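Local coordinates for protein mosquitocidal toxin (Lysinibacillus sphaericus, PDB 2VSE) that kills mosquito larvae as a holotoxin, probably by ADP-ribosylating target proteins with its enzyme part while its ricin-B-like lectin domains bind glycans, at residues N90-E95 / S695-T700; L332-N337 / F370-D375; N555-G560 / W688-L693. One frame throughout, in Å; residues are numbered along the deposited sequence.

Contact 1 of 3, residues N90-E95 / S695-T700; sequences NLSPVE and SSNNFT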
# COMPACT_ATOMS: atom_id res chain seq x y z
N ASN A 90 1.99 1.77 13.68
CA ASN A 90 1.61 2.69 14.75
C ASN A 90 1.85 4.15 14.34
O ASN A 90 2.83 4.76 14.76
CB ASN A 90 2.41 2.34 16.00
CG ASN A 90 2.01 3.17 17.19
OD1 ASN A 90 0.84 3.53 17.36
ND2 ASN A 90 2.99 3.49 18.03
N LEU A 91 0.95 4.70 13.53
CA LEU A 91 1.15 6.04 12.93
C LEU A 91 0.98 7.19 13.91
O LEU A 91 0.11 7.16 14.76
CB LEU A 91 0.24 6.24 11.72
CG LEU A 91 0.46 5.34 10.50
CD1 LEU A 91 -0.69 5.53 9.53
CD2 LEU A 91 1.81 5.56 9.80
N SER A 92 1.83 8.20 13.78
CA SER A 92 1.77 9.39 14.62
C SER A 92 1.58 10.64 13.77
O SER A 92 2.15 10.73 12.67
CB SER A 92 3.02 9.50 15.47
OG SER A 92 3.11 10.78 16.06
N PRO A 93 0.76 11.59 14.25
CA PRO A 93 0.53 12.83 13.51
C PRO A 93 1.66 13.85 13.64
O PRO A 93 1.70 14.78 12.85
CB PRO A 93 -0.76 13.37 14.12
CG PRO A 93 -0.72 12.88 15.52
CD PRO A 93 -0.05 11.53 15.48
N VAL A 94 2.58 13.66 14.59
CA VAL A 94 3.73 14.57 14.80
C VAL A 94 4.70 14.68 13.59
O VAL A 94 5.01 15.79 13.15
CB VAL A 94 4.50 14.21 16.11
CG1 VAL A 94 5.67 15.15 16.33
CG2 VAL A 94 3.57 14.24 17.32
N GLU A 95 5.15 13.54 13.06
CA GLU A 95 6.06 13.50 11.90
C GLU A 95 5.59 12.58 10.78
O GLU A 95 5.46 13.02 9.65
CB GLU A 95 7.48 13.08 12.30
CG GLU A 95 8.36 14.20 12.79
CD GLU A 95 8.62 15.25 11.71
OE1 GLU A 95 9.01 14.85 10.59
OE2 GLU A 95 8.44 16.47 12.01
N SER A 695 10.31 6.67 20.55
CA SER A 695 10.28 6.95 19.10
C SER A 695 11.03 8.21 18.66
O SER A 695 11.75 8.83 19.44
CB SER A 695 8.83 7.00 18.60
OG SER A 695 8.22 8.25 18.88
N SER A 696 10.83 8.56 17.39
CA SER A 696 11.35 9.79 16.82
C SER A 696 10.24 10.76 16.40
O SER A 696 10.53 11.78 15.75
CB SER A 696 12.21 9.48 15.61
OG SER A 696 11.46 8.74 14.66
N ASN A 697 8.99 10.49 16.78
CA ASN A 697 7.93 11.46 16.47
C ASN A 697 7.85 12.57 17.52
O ASN A 697 6.84 12.70 18.24
CB ASN A 697 6.56 10.79 16.27
CG ASN A 697 6.34 10.31 14.83
OD1 ASN A 697 5.63 10.96 14.05
ND2 ASN A 697 6.94 9.18 14.48
N ASN A 698 8.91 13.36 17.62
CA ASN A 698 8.96 14.46 18.59
C ASN A 698 8.95 15.82 17.91
O ASN A 698 9.42 15.97 16.81
CB ASN A 698 10.18 14.31 19.51
CG ASN A 698 10.30 12.91 20.07
OD1 ASN A 698 9.43 12.45 20.82
ND2 ASN A 698 11.36 12.20 19.69
N PHE A 699 8.38 16.81 18.59
CA PHE A 699 8.38 18.17 18.09
C PHE A 699 9.76 18.82 18.23
O PHE A 699 10.42 18.68 19.27
CB PHE A 699 7.37 19.01 18.86
CG PHE A 699 5.96 18.59 18.65
CD1 PHE A 699 5.21 19.12 17.59
CD2 PHE A 699 5.35 17.68 19.52
CE1 PHE A 699 3.87 18.74 17.41
CE2 PHE A 699 4.02 17.29 19.34
CZ PHE A 699 3.28 17.82 18.29
N THR A 700 10.18 19.52 17.18
CA THR A 700 11.37 20.35 17.24
C THR A 700 11.09 21.70 16.60
O THR A 700 10.30 21.80 15.66
CB THR A 700 12.56 19.68 16.54
OG1 THR A 700 12.22 19.42 15.18
CG2 THR A 700 12.93 18.37 17.23

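Contact 2 of 3, residues L332-N337 / F370-D375; sequences LSWNSN and FRNLSD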
# COMPACT_ATOMS: atom_id res chain seq x y z
N LEU A 332 1.61 -18.95 -37.02
CA LEU A 332 0.23 -18.64 -37.37
C LEU A 332 0.19 -18.25 -38.85
O LEU A 332 0.74 -17.21 -39.23
CB LEU A 332 -0.29 -17.51 -36.49
CG LEU A 332 -1.79 -17.29 -36.47
CD1 LEU A 332 -2.23 -16.78 -35.11
CD2 LEU A 332 -2.20 -16.31 -37.56
N SER A 333 -0.45 -19.09 -39.66
CA SER A 333 -0.35 -19.03 -41.11
C SER A 333 -1.71 -19.11 -41.82
O SER A 333 -2.63 -19.77 -41.34
CB SER A 333 0.52 -20.18 -41.62
OG SER A 333 1.86 -20.08 -41.18
N TRP A 334 -1.80 -18.44 -42.98
CA TRP A 334 -2.86 -18.67 -43.95
C TRP A 334 -2.22 -19.16 -45.24
O TRP A 334 -1.45 -18.43 -45.87
CB TRP A 334 -3.69 -17.40 -44.21
CG TRP A 334 -4.67 -17.53 -45.35
CD1 TRP A 334 -5.67 -18.47 -45.46
CD2 TRP A 334 -4.75 -16.72 -46.53
NE1 TRP A 334 -6.36 -18.29 -46.64
CE2 TRP A 334 -5.81 -17.23 -47.32
CE3 TRP A 334 -4.02 -15.62 -47.01
CZ2 TRP A 334 -6.17 -16.67 -48.56
CZ3 TRP A 334 -4.38 -15.06 -48.25
CH2 TRP A 334 -5.45 -15.59 -49.01
N ASN A 335 -2.54 -20.39 -45.64
CA ASN A 335 -1.98 -20.96 -46.86
C ASN A 335 -2.67 -20.40 -48.12
O ASN A 335 -3.64 -20.97 -48.65
CB ASN A 335 -2.02 -22.50 -46.81
CG ASN A 335 -1.53 -23.15 -48.10
OD1 ASN A 335 -0.93 -22.51 -48.97
ND2 ASN A 335 -1.81 -24.45 -48.23
N SER A 336 -2.16 -19.26 -48.57
CA SER A 336 -2.65 -18.60 -49.79
C SER A 336 -2.33 -19.38 -51.07
O SER A 336 -2.81 -19.02 -52.15
CB SER A 336 -2.10 -17.18 -49.88
OG SER A 336 -0.70 -17.19 -50.09
N ASN A 337 -1.51 -20.43 -50.95
CA ASN A 337 -1.15 -21.26 -52.11
C ASN A 337 -1.92 -22.58 -52.18
O ASN A 337 -1.57 -23.47 -52.95
CB ASN A 337 0.36 -21.50 -52.14
CG ASN A 337 1.13 -20.22 -52.35
OD1 ASN A 337 0.92 -19.51 -53.33
ND2 ASN A 337 2.03 -19.90 -51.41
N PHE A 370 -5.68 -7.80 -37.53
CA PHE A 370 -4.61 -8.50 -38.22
C PHE A 370 -5.01 -8.66 -39.68
O PHE A 370 -6.09 -9.20 -39.97
CB PHE A 370 -4.40 -9.89 -37.62
CG PHE A 370 -3.87 -9.90 -36.21
CD1 PHE A 370 -2.53 -10.17 -35.97
CD2 PHE A 370 -4.72 -9.69 -35.14
CE1 PHE A 370 -2.04 -10.20 -34.68
CE2 PHE A 370 -4.24 -9.72 -33.83
CZ PHE A 370 -2.89 -9.97 -33.60
N ARG A 371 -4.17 -8.20 -40.60
CA ARG A 371 -4.38 -8.48 -42.01
C ARG A 371 -3.14 -9.09 -42.67
O ARG A 371 -2.02 -8.65 -42.43
CB ARG A 371 -4.95 -7.26 -42.76
CG ARG A 371 -4.00 -6.10 -43.06
CD ARG A 371 -4.71 -4.73 -43.01
NE ARG A 371 -5.79 -4.58 -43.99
CZ ARG A 371 -6.78 -3.70 -43.90
NH1 ARG A 371 -6.85 -2.87 -42.86
NH2 ARG A 371 -7.72 -3.65 -44.84
N ASN A 372 -3.36 -10.15 -43.45
CA ASN A 372 -2.27 -10.91 -44.05
C ASN A 372 -1.43 -10.10 -45.04
O ASN A 372 -1.97 -9.37 -45.88
CB ASN A 372 -2.80 -12.17 -44.72
CG ASN A 372 -1.70 -13.13 -45.09
OD1 ASN A 372 -1.18 -13.10 -46.21
ND2 ASN A 372 -1.31 -13.98 -44.15
N LEU A 373 -0.11 -10.24 -44.94
CA LEU A 373 0.79 -9.44 -45.76
C LEU A 373 0.68 -9.78 -47.24
O LEU A 373 0.74 -8.88 -48.08
CB LEU A 373 2.24 -9.57 -45.27
CG LEU A 373 3.29 -8.64 -45.92
CD1 LEU A 373 3.01 -7.16 -45.66
CD2 LEU A 373 4.70 -9.00 -45.48
N SER A 374 0.50 -11.06 -47.56
CA SER A 374 0.41 -11.49 -48.97
C SER A 374 -0.88 -11.01 -49.65
O SER A 374 -0.90 -10.83 -50.86
CB SER A 374 0.58 -13.00 -49.12
OG SER A 374 -0.57 -13.68 -48.68
N ASP A 375 -1.93 -10.81 -48.86
CA ASP A 375 -3.20 -10.26 -49.34
C ASP A 375 -3.83 -9.40 -48.24
O ASP A 375 -4.58 -9.90 -47.40
CB ASP A 375 -4.14 -11.39 -49.77
CG ASP A 375 -5.38 -10.89 -50.48
OD1 ASP A 375 -5.86 -9.79 -50.13
OD2 ASP A 375 -5.88 -11.60 -51.39

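Contact 3 of 3, residues N555-G560 / W688-L693; sequences NSIQDG and WYLRHL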
# COMPACT_ATOMS: atom_id res chain seq x y z
N ASN A 555 5.24 -9.06 12.57
CA ASN A 555 5.86 -7.93 13.25
C ASN A 555 5.38 -6.57 12.72
O ASN A 555 6.09 -5.85 12.02
CB ASN A 555 7.38 -8.06 13.50
CG ASN A 555 8.20 -7.94 12.26
OD1 ASN A 555 7.88 -8.51 11.22
ND2 ASN A 555 9.31 -7.23 12.37
N SER A 556 4.15 -6.27 13.11
CA SER A 556 3.42 -5.09 12.69
C SER A 556 3.96 -3.80 13.33
O SER A 556 3.90 -2.72 12.72
CB SER A 556 1.94 -5.28 13.07
OG SER A 556 1.81 -5.79 14.39
N ILE A 557 4.48 -3.92 14.54
CA ILE A 557 5.01 -2.78 15.27
C ILE A 557 6.48 -2.97 15.56
O ILE A 557 6.97 -4.09 15.60
CB ILE A 557 4.24 -2.50 16.61
CG1 ILE A 557 4.37 -3.64 17.61
CG2 ILE A 557 2.78 -2.21 16.33
CD1 ILE A 557 3.99 -3.22 19.04
N GLN A 558 7.19 -1.87 15.78
CA GLN A 558 8.61 -1.98 16.03
C GLN A 558 8.93 -2.14 17.53
O GLN A 558 8.17 -1.70 18.40
CB GLN A 558 9.38 -0.85 15.35
CG GLN A 558 9.46 0.44 16.09
CD GLN A 558 10.09 1.53 15.26
OE1 GLN A 558 9.43 2.18 14.45
NE2 GLN A 558 11.39 1.76 15.46
N ASP A 559 10.03 -2.84 17.82
CA ASP A 559 10.52 -3.01 19.18
C ASP A 559 10.78 -1.64 19.80
O ASP A 559 11.21 -0.70 19.12
CB ASP A 559 11.83 -3.82 19.19
CG ASP A 559 11.64 -5.29 18.77
OD1 ASP A 559 10.52 -5.75 18.46
OD2 ASP A 559 12.65 -6.02 18.75
N GLY A 560 10.51 -1.52 21.10
CA GLY A 560 10.73 -0.28 21.80
C GLY A 560 10.02 -0.27 23.14
O GLY A 560 9.49 -1.29 23.59
N TRP A 688 -6.39 -0.66 22.32
CA TRP A 688 -5.39 0.19 22.94
C TRP A 688 -4.68 1.03 21.90
O TRP A 688 -4.40 0.55 20.80
CB TRP A 688 -4.35 -0.65 23.69
CG TRP A 688 -4.90 -1.62 24.72
CD1 TRP A 688 -5.46 -2.84 24.48
CD2 TRP A 688 -4.89 -1.47 26.14
NE1 TRP A 688 -5.82 -3.44 25.65
CE2 TRP A 688 -5.49 -2.62 26.69
CE3 TRP A 688 -4.46 -0.45 27.01
CZ2 TRP A 688 -5.66 -2.79 28.07
CZ3 TRP A 688 -4.63 -0.63 28.38
CH2 TRP A 688 -5.22 -1.79 28.89
N TYR A 689 -4.42 2.28 22.25
CA TYR A 689 -3.51 3.11 21.48
C TYR A 689 -2.11 2.98 22.09
O TYR A 689 -1.96 2.95 23.33
CB TYR A 689 -3.96 4.58 21.49
CG TYR A 689 -5.18 4.88 20.65
CD1 TYR A 689 -5.15 4.74 19.27
CD2 TYR A 689 -6.36 5.38 21.23
CE1 TYR A 689 -6.25 5.02 18.49
CE2 TYR A 689 -7.47 5.68 20.45
CZ TYR A 689 -7.40 5.49 19.08
OH TYR A 689 -8.46 5.78 18.25
N LEU A 690 -1.10 2.90 21.23
CA LEU A 690 0.28 2.71 21.67
C LEU A 690 1.04 4.02 21.72
O LEU A 690 1.10 4.74 20.74
CB LEU A 690 1.02 1.72 20.75
CG LEU A 690 0.50 0.28 20.67
CD1 LEU A 690 1.26 -0.55 19.63
CD2 LEU A 690 0.62 -0.38 22.02
N ARG A 691 1.61 4.34 22.88
CA ARG A 691 2.57 5.43 22.95
C ARG A 691 3.93 4.80 22.92
O ARG A 691 4.34 4.09 23.85
CB ARG A 691 2.41 6.31 24.19
CG ARG A 691 3.50 7.37 24.32
CD ARG A 691 3.00 8.66 25.02
NE ARG A 691 2.20 8.36 26.21
CZ ARG A 691 0.97 8.79 26.45
NH1 ARG A 691 0.35 9.60 25.61
NH2 ARG A 691 0.36 8.43 27.56
N HIS A 692 4.61 5.05 21.82
CA HIS A 692 5.95 4.63 21.63
C HIS A 692 6.84 5.73 22.20
O HIS A 692 7.13 6.72 21.53
CB HIS A 692 6.19 4.41 20.13
CG HIS A 692 7.51 3.80 19.81
ND1 HIS A 692 8.05 3.83 18.54
CD2 HIS A 692 8.41 3.16 20.59
CE1 HIS A 692 9.23 3.22 18.55
NE2 HIS A 692 9.47 2.81 19.78
N LEU A 693 7.25 5.55 23.46
CA LEU A 693 8.02 6.57 24.19
C LEU A 693 9.38 6.74 23.56
O LEU A 693 9.94 7.83 23.51
CB LEU A 693 8.21 6.15 25.65
CG LEU A 693 6.94 6.07 26.48
CD1 LEU A 693 7.06 5.06 27.59
CD2 LEU A 693 6.59 7.44 27.01

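Contact 1 of 3, residues N90-E95 / S695-T700
The polar half of this contact centres on the side-chain amide of Asn-697, whose OD1 accepts a hydrogen bond from the backbone N of Glu-95 at 2.8 Å. The bond is bent: the angle at the hydrogen is 139°, and the donor is tilted from the carbonyl plane. Asp-96 N also donates to this oxygen, and Ser-92 OG reaches Asn-697 OD1 in a weak bond at 3.2 Å, so two backbone N-H groups and, weakly, a hydroxyl converge on one atom. Ser-92 also closes an ST turn, in which Val-94 N donates to Ser-92 OG at 3.3 Å. With OG anti to the backbone N (chi1 167°), Ser-92 can serve the turn and Asn-697 together. Neither segment is regular helix or strand. Residues 90-95 belong to the ADP-ribosyltransferase-like part of the toxin, whereas 695-700 links strand 688-692 to 701-707, so here a loop of the enzyme part packs on the connection leading into the last ricin-B-like domain. The apolar half is carried by Val-94. CG1 of Val-94 stands 3.9 Å from the ring centroid of Phe-699, only 3° off the normal, a CH-pi contact squarely over one face; CG2 of Val-94 meets CE2 of Phe-699 at 3.7 Å. Phe-703 and Phe-792 pack edge-to-face with Phe-699.

Contact 2 of 3, residues L332-N337 / F370-D375
Chi1 near 180° in both Trp-334 (172°) and Asn-372 (-168°) sends the indole and the amide into the gap between two chains whose CA atoms at these residues are 7.8 Å apart. They meet at about a right angle: OD1 of Asn-372 lies in the indole plane at its edge, 3.9 Å from CE3 of Trp-334, and the amide plane stands 83° from the ring. No hydrogen bond crosses between the segments, which touch by van der Waals contact. The amide is held by an Asx turn, OD1 of Asn-372 accepting a hydrogen bond from Ser-374 N at 3.0 Å from above the carbonyl plane. Ser-374 OG adds a second bond to Asn-372 OD1 at 2.6 Å, nearly along the C=O axis, and ND2 donates to Asn-355 O. The contact lies where the two chains run out of strands 331-333 and 368-372 of a ricin-type beta-trefoil domain. CZ3 of Trp-334 also reaches CB of Asp-375 at 4.0 Å, while OD1 of Asp-375 bonds to Ser-377 OG. The hydroxyls OG of Ser-336 and OG of Ser-374 are 3.8 Å apart, and Ser-336 OG bonds instead to Asn-355 ND2. Trp-334 NE1 donates to Glu-342 O.

Contact 3 of 3, residues N555-G560 / W688-L693
Ile-557 and Leu-690 meet on the inner side of a contact within one beta-trefoil lectin domain, where the loop entering strand 560-566 faces strand 688-692; these two strands pair antiparallel in a six-stranded sheet. The buried end is methyl against methyl: CD1 of Ile-557 is 3.9 Å from CD1 of Leu-690, and CG2 of Ile-557 is 4.0 Å from that same methyl. The side chains cross at about a right angle, bridging CA atoms 9.7 Å apart. Phe-651 touches both of them, which places the pair in the apolar interior of the domain. The outer side is more polar and, at Gln-558 and Asp-559, exposed; its groups meet obliquely, without paired methyls. Here a chi1 of -173° swings the imidazole of His-692 away from its own backbone N and across to the loop. The chain of Gln-558, extended beyond CG, runs at about a right angle to it, with the amide plane tilted 51° from the ring. Gln-558 CG comes to 3.7 Å from His-692 CE1, but no hydrogen bond crosses between the two segments. Tyr-562 stacks on the imidazole, and its OH bonds to Gln-558 O. Near Gly-560, whose backbone pairs with Val-598, the imidazole atom NE2 of His-692 lies 3.9 Å from CA of Gly-560.

Contact 1 closes a span of about 600 residues, and contacts 2 and 3 are nested inside it in series, contact 2 ending before contact 3 begins. Contacts 1 and 3 are neighbours, their centres 12 Å apart: strand 688-692 of contact 3 runs on into the loop 695-700 of contact 1, and Asn-90 ND2 packs 3.5 Å from Leu-690 O. Through the run 688-700 the enzyme part, the third trefoil and the entry to the last one meet in one small region. Contact 2 is remote, on the opposite side of the chain's centre, with centres about 67 Å from contact 1 and 66 Å from contact 3, and is internal to the first ricin-B-like region.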